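Local coordinates for DNA translocase coupling protein (Clostridium perfringens, PDB 6O1W) that probably binds ATP and DNA as a coupling protein of plasmid conjugation, represented here by a fragment that includes its FtsK/SpoIIIE-family ATPase domain, at residues 110-115 against 150-155; 158-163 against 228-233; 163-168 against 180-185; 190-195 against 258-263. One frame throughout, in Å; residues are numbered along the deposited sequence.

In the fold
Interactions 1, 2 and 3 reach the same mixed sheet of the P-loop ATPase domain, and interaction 4 joins two helices packed beside it. Interaction 1 touches interaction 2 through Leu153 CD1, 3.4 Å from Ile230 CD1. Interaction 2 shares Val163 with interaction 3 and extends across to strand 179-182, Met162 O lying 2.7 Å from Ile182 N. Interaction 4 meets interaction 2 where Leu195 CD1 approaches Val231 CG2 at 3.7 Å. Interactions 2, 3 and 4 contribute Tyr161, Gln180 and Tyr194 to one glucose pocket. The nucleotide site lies nearby but holds no ATP here: the side chains of Val232 and Asp164 are about 8 and 9 Å from that of Ser143 in the predicted Walker A loop.

Interaction 1: residues 110-115 against 150-155; sequences GVVVVG and LWQLLK
Leu150 opens this turn of helix 142-155 with its CB directed away from strand 111-115, and its branches serve the other strands of the sheet. Two residues on, Gln152 reaches across. Its CG is anti to the carbonyl carbon (chi1 -68°) and the chain beyond is extended, which carries the amide to the strand backbone at Val113. As modelled, OE1 of Gln152 is 2.8 Å from Val113 O, while NE2 of Gln152 is 2.9 Å from Val113 N. Like therefore faces like, so the amide is probably reversed in the model, and turned back it may pair with both backbone atoms. Leu153 follows, leaning in with its tip: CD2 lies 3.7 Å from Val112 CG1, the two side chains crossing at about a right angle. Val112 directs its CB toward the helix, and its CA comes within 6.5 Å of the Gln152 CA. The short axes approach to 8.5 Å and run nearly antiparallel, at 154°. Within the sheet, strand 111-116 lies between strands 121-125 and 334-340, and Ile124 of the former touches Val112, whereas the helix, which follows the Walker A loop, rests Leu150 and Leu153 on Ile230 of strand 229-233.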
loop_
_atom_site.group_PDB
_atom_site.type_symbol
_atom_site.label_atom_id
_atom_site.label_comp_id
_atom_site.label_asym_id
_atom_site.label_seq_id
_atom_site.Cartn_x
_atom_site.Cartn_y
_atom_site.Cartn_z
ATOM N N GLY A 110 8.476 -16.587 -0.677
ATOM C CA GLY A 110 8.300 -15.403 -1.519
ATOM C C GLY A 110 6.888 -14.858 -1.597
ATOM O O GLY A 110 6.669 -13.792 -2.173
ATOM N N VAL A 111 5.921 -15.569 -1.019
ATOM C CA VAL A 111 4.520 -15.149 -0.983
ATOM C C VAL A 111 4.289 -14.504 0.375
ATOM O O VAL A 111 4.585 -15.111 1.422
ATOM C CB VAL A 111 3.486 -16.299 -1.258
ATOM C CG1 VAL A 111 2.047 -15.783 -1.187
ATOM C CG2 VAL A 111 3.716 -16.940 -2.621
ATOM N N VAL A 112 3.761 -13.267 0.348
ATOM C CA VAL A 112 3.420 -12.501 1.544
ATOM C C VAL A 112 1.939 -12.077 1.523
ATOM O O VAL A 112 1.350 -11.951 0.455
ATOM C CB VAL A 112 4.401 -11.308 1.784
ATOM C CG1 VAL A 112 5.859 -11.795 1.844
ATOM C CG2 VAL A 112 4.237 -10.211 0.728
ATOM N N VAL A 113 1.343 -11.883 2.708
ATOM C CA VAL A 113 -0.038 -11.445 2.875
ATOM C C VAL A 113 -0.014 -10.034 3.505
ATOM O O VAL A 113 0.677 -9.829 4.504
ATOM C CB VAL A 113 -0.888 -12.450 3.696
ATOM C CG1 VAL A 113 -2.371 -12.124 3.576
ATOM C CG2 VAL A 113 -0.633 -13.888 3.242
ATOM N N VAL A 114 -0.768 -9.067 2.939
ATOM C CA VAL A 114 -0.719 -7.713 3.514
ATOM C C VAL A 114 -2.015 -7.283 4.257
ATOM O O VAL A 114 -1.995 -6.279 4.961
ATOM C CB VAL A 114 -0.268 -6.648 2.489
ATOM C CG1 VAL A 114 1.180 -6.903 2.077
ATOM C CG2 VAL A 114 -1.177 -6.627 1.271
ATOM N N GLY A 115 -3.086 -8.052 4.120
ATOM C CA GLY A 115 -4.341 -7.752 4.784
ATOM C C GLY A 115 -5.565 -8.330 4.111
ATOM O O GLY A 115 -5.453 -9.226 3.274
ATOM N N LEU A 150 8.373 -7.724 6.074
ATOM C CA LEU A 150 9.726 -8.061 6.516
ATOM C C LEU A 150 9.712 -9.285 7.420
ATOM O O LEU A 150 10.503 -10.196 7.205
ATOM C CB LEU A 150 10.350 -6.850 7.248
ATOM C CG LEU A 150 11.700 -7.044 7.953
ATOM C CD1 LEU A 150 12.822 -7.497 6.929
ATOM C CD2 LEU A 150 12.106 -5.755 8.692
ATOM N N TRP A 151 8.815 -9.300 8.427
ATOM C CA TRP A 151 8.644 -10.395 9.385
ATOM C C TRP A 151 8.347 -11.729 8.674
ATOM O O TRP A 151 8.993 -12.738 8.948
ATOM C CB TRP A 151 7.507 -10.037 10.362
ATOM C CG TRP A 151 7.201 -11.159 11.309
ATOM C CD1 TRP A 151 6.099 -11.966 11.293
ATOM C CD2 TRP A 151 8.090 -11.708 12.301
ATOM N NE1 TRP A 151 6.193 -12.913 12.289
ATOM C CE2 TRP A 151 7.415 -12.787 12.914
ATOM C CE3 TRP A 151 9.370 -11.351 12.770
ATOM C CZ2 TRP A 151 7.972 -13.518 13.971
ATOM C CZ3 TRP A 151 9.932 -12.087 13.806
ATOM C CH2 TRP A 151 9.240 -13.165 14.387
ATOM N N GLN A 152 7.421 -11.701 7.714
ATOM C CA GLN A 152 7.029 -12.853 6.906
ATOM C C GLN A 152 8.219 -13.435 6.153
ATOM O O GLN A 152 8.464 -14.639 6.255
ATOM C CB GLN A 152 5.878 -12.488 5.944
ATOM C CG GLN A 152 4.579 -12.196 6.705
ATOM C CD GLN A 152 3.433 -11.765 5.828
ATOM O OE1 GLN A 152 2.927 -10.648 5.900
ATOM N NE2 GLN A 152 2.997 -12.639 4.989
ATOM N N LEU A 153 9.001 -12.568 5.484
ATOM C CA LEU A 153 10.197 -12.978 4.757
ATOM C C LEU A 153 11.317 -13.462 5.667
ATOM O O LEU A 153 11.998 -14.418 5.304
ATOM C CB LEU A 153 10.677 -11.886 3.804
ATOM C CG LEU A 153 9.660 -11.556 2.717
ATOM C CD1 LEU A 153 10.089 -10.330 1.931
ATOM C CD2 LEU A 153 9.370 -12.793 1.831
ATOM N N LEU A 154 11.487 -12.842 6.851
ATOM C CA LEU A 154 12.490 -13.289 7.840
ATOM C C LEU A 154 12.130 -14.708 8.329
ATOM O O LEU A 154 13.021 -15.525 8.558
ATOM C CB LEU A 154 12.529 -12.323 9.050
ATOM C CG LEU A 154 13.220 -10.971 8.834
ATOM C CD1 LEU A 154 13.132 -10.128 10.062
ATOM C CD2 LEU A 154 14.696 -11.145 8.431
ATOM N N LYS A 155 10.815 -14.996 8.451
ATOM C CA LYS A 155 10.266 -16.306 8.849
ATOM C C LYS A 155 10.424 -17.327 7.739
ATOM O O LYS A 155 10.366 -18.507 8.021
ATOM C CB LYS A 155 8.762 -16.192 9.240
ATOM C CG LYS A 155 8.506 -15.565 10.606
ATOM C CD LYS A 155 8.741 -16.558 11.740
ATOM C CE LYS A 155 7.528 -17.382 12.085
ATOM N NZ LYS A 155 7.916 -18.633 12.780
#

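Interaction 2: residues 158-163 against 228-233; sequences AIAYMV and RIIVVI. With BGC (beta-D-glucopyranose), chain E.
Tyr161 stands on the same sheet face as Ile159, Ile229, Val231 and Ile233, with CG anti to the carbonyl carbon (chi1 -67°). Ile229 meets the edge of its ring in plane, CG2 lying 3.6 Å from Tyr161 CD2, and the two side chains cross obliquely. Glucose O1 also lies near the ring plane, 2.7 Å from Tyr161 OH, a hydrogen-bonding distance. On the reverse face Ala160 and Ile230 form the close pair, Ala160 CB being 3.9 Å from Ile230 CG2; that methyl occupies the crowded position between backbone N and carbonyl carbon, while CG1 is anti to N and leads away. Selenomethionine Met162 sets its CG against CB of Val232 at 4.2 Å. These are two neighbouring parallel strands of a P-loop NTPase core, and strand 229-233 runs into Asp234, consistent with a Walker B motif. Five backbone hydrogen bonds fix the register, each entering nearly along the C=O axis; Val232 N to Tyr161 O spans 2.8 Å at 171°. Between them CA-H...O contacts add to the ladder, as with Ile229 CA and Ile159 O at 3.4 Å. Helix 142-155 packs Leu150 on Ala160 and Ile230, whereas Leu191 and Tyr194 of helix 185-209 touch Tyr161. At the start of the pairing, Arg228 turns its guanidinium away to a salt bridge with Glu109.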
loop_
_atom_site.group_PDB
_atom_site.type_symbol
_atom_site.label_atom_id
_atom_site.label_comp_id
_atom_site.label_asym_id
_atom_site.label_seq_id
_atom_site.Cartn_x
_atom_site.Cartn_y
_atom_site.Cartn_z
ATOM N N ALA A 158 14.663 -15.304 4.652
ATOM C CA ALA A 158 15.336 -14.246 3.867
ATOM C C ALA A 158 16.383 -13.492 4.699
ATOM O O ALA A 158 16.308 -13.490 5.939
ATOM C CB ALA A 158 14.313 -13.244 3.340
ATOM N N ILE A 159 17.357 -12.876 3.993
ATOM C CA ILE A 159 18.405 -11.981 4.501
ATOM C C ILE A 159 17.761 -10.584 4.431
ATOM O O ILE A 159 17.149 -10.254 3.415
ATOM C CB ILE A 159 19.707 -12.020 3.609
ATOM C CG1 ILE A 159 20.410 -13.381 3.721
ATOM C CG2 ILE A 159 20.694 -10.888 3.982
ATOM C CD1 ILE A 159 21.407 -13.682 2.562
ATOM N N ALA A 160 18.004 -9.735 5.433
ATOM C CA ALA A 160 17.419 -8.403 5.452
ATOM C C ALA A 160 18.387 -7.272 5.597
ATOM O O ALA A 160 19.348 -7.360 6.353
ATOM C CB ALA A 160 16.376 -8.327 6.560
ATOM N N TYR A 161 18.075 -6.161 4.919
ATOM C CA TYR A 161 18.818 -4.909 4.980
ATOM C C TYR A 161 17.793 -3.812 5.209
ATOM O O TYR A 161 16.759 -3.771 4.536
ATOM C CB TYR A 161 19.634 -4.650 3.716
ATOM C CG TYR A 161 20.764 -5.631 3.547
ATOM C CD1 TYR A 161 21.942 -5.507 4.281
ATOM C CD2 TYR A 161 20.678 -6.663 2.625
ATOM C CE1 TYR A 161 23.004 -6.392 4.094
ATOM C CE2 TYR A 161 21.699 -7.592 2.485
ATOM C CZ TYR A 161 22.863 -7.454 3.220
ATOM O OH TYR A 161 23.846 -8.394 3.071
HETATM N N MSE A 162 18.041 -2.962 6.205
HETATM C CA MSE A 162 17.064 -1.932 6.538
HETATM C C MSE A 162 17.718 -0.591 6.491
HETATM O O MSE A 162 18.827 -0.427 7.000
HETATM C CB MSE A 162 16.434 -2.224 7.897
HETATM C CG MSE A 162 15.567 -3.473 7.888
HETATM SE SE MSE A 162 15.739 -4.489 9.552
HETATM C CE MSE A 162 17.476 -5.290 9.333
ATOM N N VAL A 163 17.066 0.357 5.821
ATOM C CA VAL A 163 17.608 1.700 5.640
ATOM C C VAL A 163 16.756 2.724 6.372
ATOM O O VAL A 163 15.558 2.856 6.079
ATOM C CB VAL A 163 17.756 2.059 4.130
ATOM C CG1 VAL A 163 18.302 3.482 3.949
ATOM C CG2 VAL A 163 18.639 1.046 3.412
ATOM N N ARG A 228 16.882 -15.299 -0.647
ATOM C CA ARG A 228 16.145 -14.066 -0.935
ATOM C C ARG A 228 16.733 -12.933 -0.071
ATOM O O ARG A 228 17.002 -13.145 1.110
ATOM C CB ARG A 228 14.643 -14.232 -0.602
ATOM C CG ARG A 228 13.827 -12.961 -0.901
ATOM C CD ARG A 228 12.310 -13.149 -0.858
ATOM N NE ARG A 228 11.905 -14.293 -1.671
ATOM C CZ ARG A 228 11.779 -14.291 -2.988
ATOM N NH1 ARG A 228 11.966 -13.175 -3.680
ATOM N NH2 ARG A 228 11.485 -15.409 -3.630
ATOM N N ILE A 229 16.955 -11.766 -0.669
ATOM C CA ILE A 229 17.399 -10.570 0.032
ATOM C C ILE A 229 16.236 -9.547 0.056
ATOM O O ILE A 229 15.719 -9.188 -1.001
ATOM C CB ILE A 229 18.675 -9.943 -0.604
ATOM C CG1 ILE A 229 19.896 -10.896 -0.470
ATOM C CG2 ILE A 229 18.970 -8.585 0.050
ATOM C CD1 ILE A 229 21.099 -10.566 -1.412
ATOM N N ILE A 230 15.833 -9.075 1.257
ATOM C CA ILE A 230 14.808 -8.040 1.375
ATOM C C ILE A 230 15.458 -6.736 1.831
ATOM O O ILE A 230 16.246 -6.719 2.776
ATOM C CB ILE A 230 13.558 -8.454 2.206
ATOM C CG1 ILE A 230 12.489 -7.294 2.203
ATOM C CG2 ILE A 230 13.924 -8.973 3.616
ATOM C CD1 ILE A 230 11.341 -7.386 3.176
ATOM N N VAL A 231 15.181 -5.663 1.108
ATOM C CA VAL A 231 15.737 -4.340 1.379
ATOM C C VAL A 231 14.567 -3.434 1.742
ATOM O O VAL A 231 13.697 -3.190 0.911
ATOM C CB VAL A 231 16.530 -3.788 0.169
ATOM C CG1 VAL A 231 17.243 -2.485 0.528
ATOM C CG2 VAL A 231 17.509 -4.824 -0.380
ATOM N N VAL A 232 14.541 -2.959 2.970
ATOM C CA VAL A 232 13.442 -2.126 3.444
ATOM C C VAL A 232 13.945 -0.712 3.529
ATOM O O VAL A 232 14.908 -0.451 4.240
ATOM C CB VAL A 232 12.849 -2.618 4.797
ATOM C CG1 VAL A 232 11.612 -1.787 5.196
ATOM C CG2 VAL A 232 12.500 -4.097 4.742
ATOM N N ILE A 233 13.322 0.186 2.780
ATOM C CA ILE A 233 13.704 1.591 2.781
ATOM C C ILE A 233 12.546 2.277 3.480
ATOM O O ILE A 233 11.443 2.362 2.931
ATOM C CB ILE A 233 13.950 2.083 1.317
ATOM C CG1 ILE A 233 15.150 1.317 0.662
ATOM C CG2 ILE A 233 14.105 3.603 1.247
ATOM C CD1 ILE A 233 15.240 1.426 -0.857
HETATM C C2 BGC E . 27.791 -8.078 3.197
HETATM C C3 BGC E . 29.084 -7.415 2.739
HETATM C C4 BGC E . 28.788 -6.028 2.181
HETATM C C5 BGC E . 28.022 -5.199 3.210
HETATM C C6 BGC E . 27.574 -3.861 2.672
HETATM C C1 BGC E . 27.094 -7.176 4.213
HETATM O O1 BGC E . 25.912 -7.764 4.641
HETATM O O2 BGC E . 28.066 -9.352 3.768
HETATM O O3 BGC E . 29.731 -8.224 1.765
HETATM O O4 BGC E . 29.993 -5.351 1.840
HETATM O O5 BGC E . 26.835 -5.903 3.619
HETATM O O6 BGC E . 26.819 -3.152 3.643
#

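Interaction 3: residues 163-168 against 180-185; sequences VDFKGG and QVITEV. With BGC (beta-D-glucopyranose), chain E.
A first torsion of -73° sets CG of Phe165 anti to its carbonyl carbon and brings the ring against the backbone of residues 184-185, while chi1 of 67° puts Thr183 OG1 between N and the carbonyl carbon and leaves CG2 anti to that carbon, against Gly168. The Phe165 ring receives Glu184 C and Val185 N over one face, both offset toward the rim. Its CZ lies 3.6 Å from Val185 CA, and Ile182 CG2 sits at the ring edge. Thr183 CG2 is 3.5 Å from Gly168 N. The backbone bond between the segments is straight: Asp164 N donates to Ile182 O at 2.9 Å and 173°, and Thr183 CA approaches Asp164 O at 3.2 Å. A water bridges the two segments, donating to Phe165 O and to Thr183 O. Asp164 folds its loop into an Asx turn, OD1 accepting from Lys166 N from above the carboxylate plane, while OD2 accepts from Glu170 N. Here regular parallel pairing of strands 159-163 and 179-182 ends, though the chains stay close; Gln180 borders the bound glucose with Tyr161 and Tyr194. Glu184 N-caps helix 185-209 through Ala187 N, Ala188 touches Phe165 and Ile182, and helix 247-266 packs on Val185.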
loop_
_atom_site.group_PDB
_atom_site.type_symbol
_atom_site.label_atom_id
_atom_site.label_comp_id
_atom_site.label_asym_id
_atom_site.label_seq_id
_atom_site.Cartn_x
_atom_site.Cartn_y
_atom_site.Cartn_z
ATOM N N VAL A 163 17.066 0.357 5.821
ATOM C CA VAL A 163 17.608 1.700 5.640
ATOM C C VAL A 163 16.756 2.724 6.372
ATOM O O VAL A 163 15.558 2.856 6.079
ATOM C CB VAL A 163 17.756 2.059 4.130
ATOM C CG1 VAL A 163 18.302 3.482 3.949
ATOM C CG2 VAL A 163 18.639 1.046 3.412
ATOM N N ASP A 164 17.388 3.479 7.294
ATOM C CA ASP A 164 16.715 4.555 8.027
ATOM C C ASP A 164 17.703 5.615 8.424
ATOM O O ASP A 164 18.427 5.416 9.382
ATOM C CB ASP A 164 15.955 4.010 9.255
ATOM C CG ASP A 164 15.386 5.063 10.220
ATOM O OD1 ASP A 164 15.106 6.206 9.775
ATOM O OD2 ASP A 164 15.224 4.743 11.400
ATOM N N PHE A 165 17.672 6.776 7.754
ATOM C CA PHE A 165 18.604 7.880 7.998
ATOM C C PHE A 165 18.304 8.663 9.251
ATOM O O PHE A 165 19.104 9.511 9.622
ATOM C CB PHE A 165 18.722 8.800 6.773
ATOM C CG PHE A 165 19.493 8.227 5.589
ATOM C CD1 PHE A 165 19.834 6.875 5.539
ATOM C CD2 PHE A 165 19.815 9.027 4.498
ATOM C CE1 PHE A 165 20.526 6.347 4.445
ATOM C CE2 PHE A 165 20.480 8.486 3.383
ATOM C CZ PHE A 165 20.824 7.148 3.364
ATOM N N LYS A 166 17.191 8.362 9.946
ATOM C CA LYS A 166 16.879 9.028 11.211
ATOM C C LYS A 166 17.553 8.266 12.367
ATOM O O LYS A 166 16.903 7.868 13.337
ATOM C CB LYS A 166 15.367 9.219 11.401
ATOM C CG LYS A 166 14.774 10.162 10.366
ATOM C CD LYS A 166 13.238 10.212 10.374
ATOM C CE LYS A 166 12.609 9.046 9.637
ATOM N NZ LYS A 166 11.162 9.268 9.369
ATOM N N GLY A 167 18.866 8.089 12.250
ATOM C CA GLY A 167 19.684 7.391 13.238
ATOM C C GLY A 167 19.269 5.952 13.493
ATOM O O GLY A 167 19.655 5.373 14.508
ATOM N N GLY A 168 18.448 5.391 12.597
ATOM C CA GLY A 168 17.960 4.021 12.712
ATOM C C GLY A 168 16.893 3.824 13.768
ATOM O O GLY A 168 16.556 2.682 14.080
ATOM N N GLN A 180 21.049 -6.083 9.013
ATOM C CA GLN A 180 21.881 -4.890 9.061
ATOM C C GLN A 180 21.008 -3.657 8.892
ATOM O O GLN A 180 20.213 -3.578 7.940
ATOM C CB GLN A 180 22.862 -4.949 7.907
ATOM C CG GLN A 180 24.296 -4.624 8.238
ATOM C CD GLN A 180 25.108 -4.806 6.977
ATOM O OE1 GLN A 180 25.528 -5.923 6.633
ATOM N NE2 GLN A 180 25.305 -3.721 6.236
ATOM N N VAL A 181 21.196 -2.691 9.788
ATOM C CA VAL A 181 20.506 -1.399 9.756
ATOM C C VAL A 181 21.514 -0.357 9.280
ATOM O O VAL A 181 22.548 -0.190 9.898
ATOM C CB VAL A 181 19.844 -1.001 11.118
ATOM C CG1 VAL A 181 19.063 0.320 10.990
ATOM C CG2 VAL A 181 18.939 -2.117 11.653
ATOM N N ILE A 182 21.200 0.324 8.167
ATOM C CA ILE A 182 21.998 1.380 7.549
ATOM C C ILE A 182 21.338 2.702 7.948
ATOM O O ILE A 182 20.169 2.920 7.633
ATOM C CB ILE A 182 22.068 1.146 6.018
ATOM C CG1 ILE A 182 23.036 -0.021 5.661
ATOM C CG2 ILE A 182 22.460 2.410 5.272
ATOM C CD1 ILE A 182 22.532 -1.466 5.979
ATOM N N THR A 183 22.089 3.566 8.648
ATOM C CA THR A 183 21.586 4.819 9.210
ATOM C C THR A 183 22.146 6.114 8.585
ATOM O O THR A 183 21.762 7.213 9.013
ATOM C CB THR A 183 21.840 4.840 10.731
ATOM O OG1 THR A 183 23.241 4.905 10.937
ATOM C CG2 THR A 183 21.269 3.639 11.449
ATOM N N GLU A 184 23.090 6.001 7.651
ATOM C CA GLU A 184 23.678 7.192 7.031
ATOM C C GLU A 184 23.998 6.923 5.564
ATOM O O GLU A 184 24.082 5.773 5.162
ATOM C CB GLU A 184 24.882 7.743 7.863
ATOM C CG GLU A 184 26.285 7.334 7.413
ATOM C CD GLU A 184 26.789 5.952 7.773
ATOM O OE1 GLU A 184 26.232 5.322 8.700
ATOM O OE2 GLU A 184 27.773 5.510 7.140
ATOM N N VAL A 185 24.158 7.992 4.783
ATOM C CA VAL A 185 24.370 7.983 3.339
ATOM C C VAL A 185 25.664 7.236 2.907
ATOM O O VAL A 185 25.635 6.569 1.867
ATOM C CB VAL A 185 24.268 9.423 2.749
ATOM C CG1 VAL A 185 25.466 10.312 3.129
ATOM C CG2 VAL A 185 24.048 9.386 1.245
HETATM C C2 BGC E . 27.791 -8.078 3.197
HETATM C C3 BGC E . 29.084 -7.415 2.739
HETATM C C4 BGC E . 28.788 -6.028 2.181
HETATM C C5 BGC E . 28.022 -5.199 3.210
HETATM C C6 BGC E . 27.574 -3.861 2.672
HETATM C C1 BGC E . 27.094 -7.176 4.213
HETATM O O1 BGC E . 25.912 -7.764 4.641
HETATM O O2 BGC E . 28.066 -9.352 3.768
HETATM O O3 BGC E . 29.731 -8.224 1.765
HETATM O O4 BGC E . 29.993 -5.351 1.840
HETATM O O5 BGC E . 26.835 -5.903 3.619
HETATM O O6 BGC E . 26.819 -3.152 3.643
HETATM O O HOH W 1 21.614 9.989 8.898
#

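Interaction 4: residues 190-195 against 258-263; sequences KLFKYL and GYTSTL. With BGC (beta-D-glucopyranose), chain E.
Two crossover helices of the P-loop ATPase domain, 185-209 and 247-266, lie side by side here, their short axes 9.1 Å apart and inclined at 32°. Tyr259 lays its ring face against the backbone of the first helix: Lys193 CA stands 4.1 Å from the ring centroid and 19° off the normal, a CH-pi contact over the face. With CG anti to its backbone N, the Lys193 chain crosses the ring obliquely, CD reaching 3.5 Å from Tyr259 OH, before NZ ends in a salt bridge with Asp197. These helices connect strands of the parallel core that follow each other in the chain, and Phe192 faces both the second helix and Ile233 of the sheet. Its ring has Leu191 CD2 over one face and, on the opposite face, Thr260 OG1, a hydroxyl hydrogen-bonded to Ile256 O. Leu263 CD1 comes to the Phe192 ring edge, 4.1 Å from CD1, and also lies 3.7 Å from Leu195 CB. Tyr194 turns elsewhere, with glucose C4 over one ring face.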
loop_
_atom_site.group_PDB
_atom_site.type_symbol
_atom_site.label_atom_id
_atom_site.label_comp_id
_atom_site.label_asym_id
_atom_site.label_seq_id
_atom_site.Cartn_x
_atom_site.Cartn_y
_atom_site.Cartn_z
ATOM N N LYS A 190 27.715 2.141 0.170
ATOM C CA LYS A 190 28.345 0.818 0.264
ATOM C C LYS A 190 27.292 -0.298 0.109
ATOM O O LYS A 190 27.560 -1.299 -0.528
ATOM C CB LYS A 190 29.097 0.634 1.608
ATOM C CG LYS A 190 30.304 1.561 1.783
ATOM C CD LYS A 190 31.022 1.276 3.102
ATOM C CE LYS A 190 31.777 2.471 3.650
ATOM N NZ LYS A 190 32.959 2.832 2.826
ATOM N N LEU A 191 26.117 -0.137 0.711
ATOM C CA LEU A 191 25.063 -1.155 0.638
ATOM C C LEU A 191 24.541 -1.330 -0.766
ATOM O O LEU A 191 24.476 -2.457 -1.238
ATOM C CB LEU A 191 23.880 -0.843 1.581
ATOM C CG LEU A 191 22.616 -1.739 1.381
ATOM C CD1 LEU A 191 22.921 -3.192 1.736
ATOM C CD2 LEU A 191 21.388 -1.188 2.165
ATOM N N PHE A 192 24.166 -0.235 -1.424
ATOM C CA PHE A 192 23.563 -0.302 -2.760
ATOM C C PHE A 192 24.550 -0.724 -3.859
ATOM O O PHE A 192 24.127 -1.352 -4.830
ATOM C CB PHE A 192 22.819 0.994 -3.115
ATOM C CG PHE A 192 21.481 1.016 -2.415
ATOM C CD1 PHE A 192 20.432 0.203 -2.852
ATOM C CD2 PHE A 192 21.276 1.814 -1.295
ATOM C CE1 PHE A 192 19.195 0.219 -2.204
ATOM C CE2 PHE A 192 20.038 1.807 -0.622
ATOM C CZ PHE A 192 19.012 0.998 -1.070
ATOM N N LYS A 193 25.834 -0.398 -3.697
ATOM C CA LYS A 193 26.877 -0.852 -4.622
ATOM C C LYS A 193 27.057 -2.388 -4.426
ATOM O O LYS A 193 27.142 -3.117 -5.395
ATOM C CB LYS A 193 28.188 -0.074 -4.388
ATOM C CG LYS A 193 29.382 -0.570 -5.208
ATOM C CD LYS A 193 29.130 -0.455 -6.693
ATOM C CE LYS A 193 30.421 -0.577 -7.460
ATOM N NZ LYS A 193 30.275 -1.442 -8.661
ATOM N N TYR A 194 27.007 -2.871 -3.187
ATOM C CA TYR A 194 27.058 -4.300 -2.907
ATOM C C TYR A 194 25.853 -5.051 -3.545
ATOM O O TYR A 194 26.046 -6.110 -4.152
ATOM C CB TYR A 194 27.083 -4.551 -1.387
ATOM C CG TYR A 194 26.739 -5.987 -1.044
ATOM C CD1 TYR A 194 27.640 -7.024 -1.302
ATOM C CD2 TYR A 194 25.493 -6.320 -0.527
ATOM C CE1 TYR A 194 27.310 -8.353 -1.025
ATOM C CE2 TYR A 194 25.158 -7.642 -0.234
ATOM C CZ TYR A 194 26.055 -8.658 -0.517
ATOM O OH TYR A 194 25.701 -9.962 -0.281
ATOM N N LEU A 195 24.611 -4.542 -3.340
ATOM C CA LEU A 195 23.377 -5.158 -3.837
ATOM C C LEU A 195 23.327 -5.202 -5.354
ATOM O O LEU A 195 22.881 -6.197 -5.913
ATOM C CB LEU A 195 22.145 -4.427 -3.290
ATOM C CG LEU A 195 21.851 -4.499 -1.795
ATOM C CD1 LEU A 195 20.768 -3.478 -1.426
ATOM C CD2 LEU A 195 21.436 -5.921 -1.371
ATOM N N GLY A 258 21.197 5.694 -9.098
ATOM C CA GLY A 258 21.642 4.886 -10.222
ATOM C C GLY A 258 21.657 3.417 -9.829
ATOM O O GLY A 258 21.221 2.558 -10.616
ATOM N N TYR A 259 22.083 3.122 -8.570
ATOM C CA TYR A 259 22.100 1.748 -8.069
ATOM C C TYR A 259 20.690 1.208 -7.794
ATOM O O TYR A 259 20.414 0.058 -8.124
ATOM C CB TYR A 259 22.985 1.578 -6.829
ATOM C CG TYR A 259 24.435 2.003 -6.954
ATOM C CD1 TYR A 259 25.150 1.784 -8.131
ATOM C CD2 TYR A 259 25.128 2.502 -5.856
ATOM C CE1 TYR A 259 26.505 2.102 -8.223
ATOM C CE2 TYR A 259 26.473 2.836 -5.942
ATOM C CZ TYR A 259 27.159 2.641 -7.127
ATOM O OH TYR A 259 28.490 2.973 -7.193
ATOM N N THR A 260 19.808 2.033 -7.205
ATOM C CA THR A 260 18.418 1.674 -6.877
ATOM C C THR A 260 17.620 1.374 -8.137
ATOM O O THR A 260 16.911 0.365 -8.168
ATOM C CB THR A 260 17.760 2.750 -5.993
ATOM O OG1 THR A 260 18.531 2.873 -4.803
ATOM C CG2 THR A 260 16.339 2.381 -5.580
ATOM N N SER A 261 17.774 2.223 -9.176
ATOM C CA SER A 261 17.121 2.109 -10.479
ATOM C C SER A 261 17.496 0.825 -11.166
ATOM O O SER A 261 16.607 0.117 -11.623
ATOM C CB SER A 261 17.493 3.291 -11.379
ATOM O OG SER A 261 16.905 4.473 -10.865
ATOM N N THR A 262 18.812 0.516 -11.225
ATOM C CA THR A 262 19.377 -0.711 -11.817
ATOM C C THR A 262 18.835 -1.926 -11.052
ATOM O O THR A 262 18.426 -2.919 -11.671
ATOM C CB THR A 262 20.916 -0.650 -11.785
ATOM O OG1 THR A 262 21.324 0.484 -12.537
ATOM C CG2 THR A 262 21.591 -1.915 -12.340
ATOM N N LEU A 263 18.813 -1.835 -9.711
ATOM C CA LEU A 263 18.294 -2.923 -8.885
ATOM C C LEU A 263 16.833 -3.177 -9.196
ATOM O O LEU A 263 16.480 -4.306 -9.500
ATOM C CB LEU A 263 18.417 -2.590 -7.402
ATOM C CG LEU A 263 19.458 -3.286 -6.568
ATOM C CD1 LEU A 263 19.214 -2.957 -5.094
ATOM C CD2 LEU A 263 19.467 -4.804 -6.799
HETATM C C2 BGC E . 27.791 -8.078 3.197
HETATM C C3 BGC E . 29.084 -7.415 2.739
HETATM C C4 BGC E . 28.788 -6.028 2.181
HETATM C C5 BGC E . 28.022 -5.199 3.210
HETATM C C6 BGC E . 27.574 -3.861 2.672
HETATM C C1 BGC E . 27.094 -7.176 4.213
HETATM O O1 BGC E . 25.912 -7.764 4.641
HETATM O O2 BGC E . 28.066 -9.352 3.768
HETATM O O3 BGC E . 29.731 -8.224 1.765
HETATM O O4 BGC E . 29.993 -5.351 1.840
HETATM O O5 BGC E . 26.835 -5.903 3.619
HETATM O O6 BGC E . 26.819 -3.152 3.643
#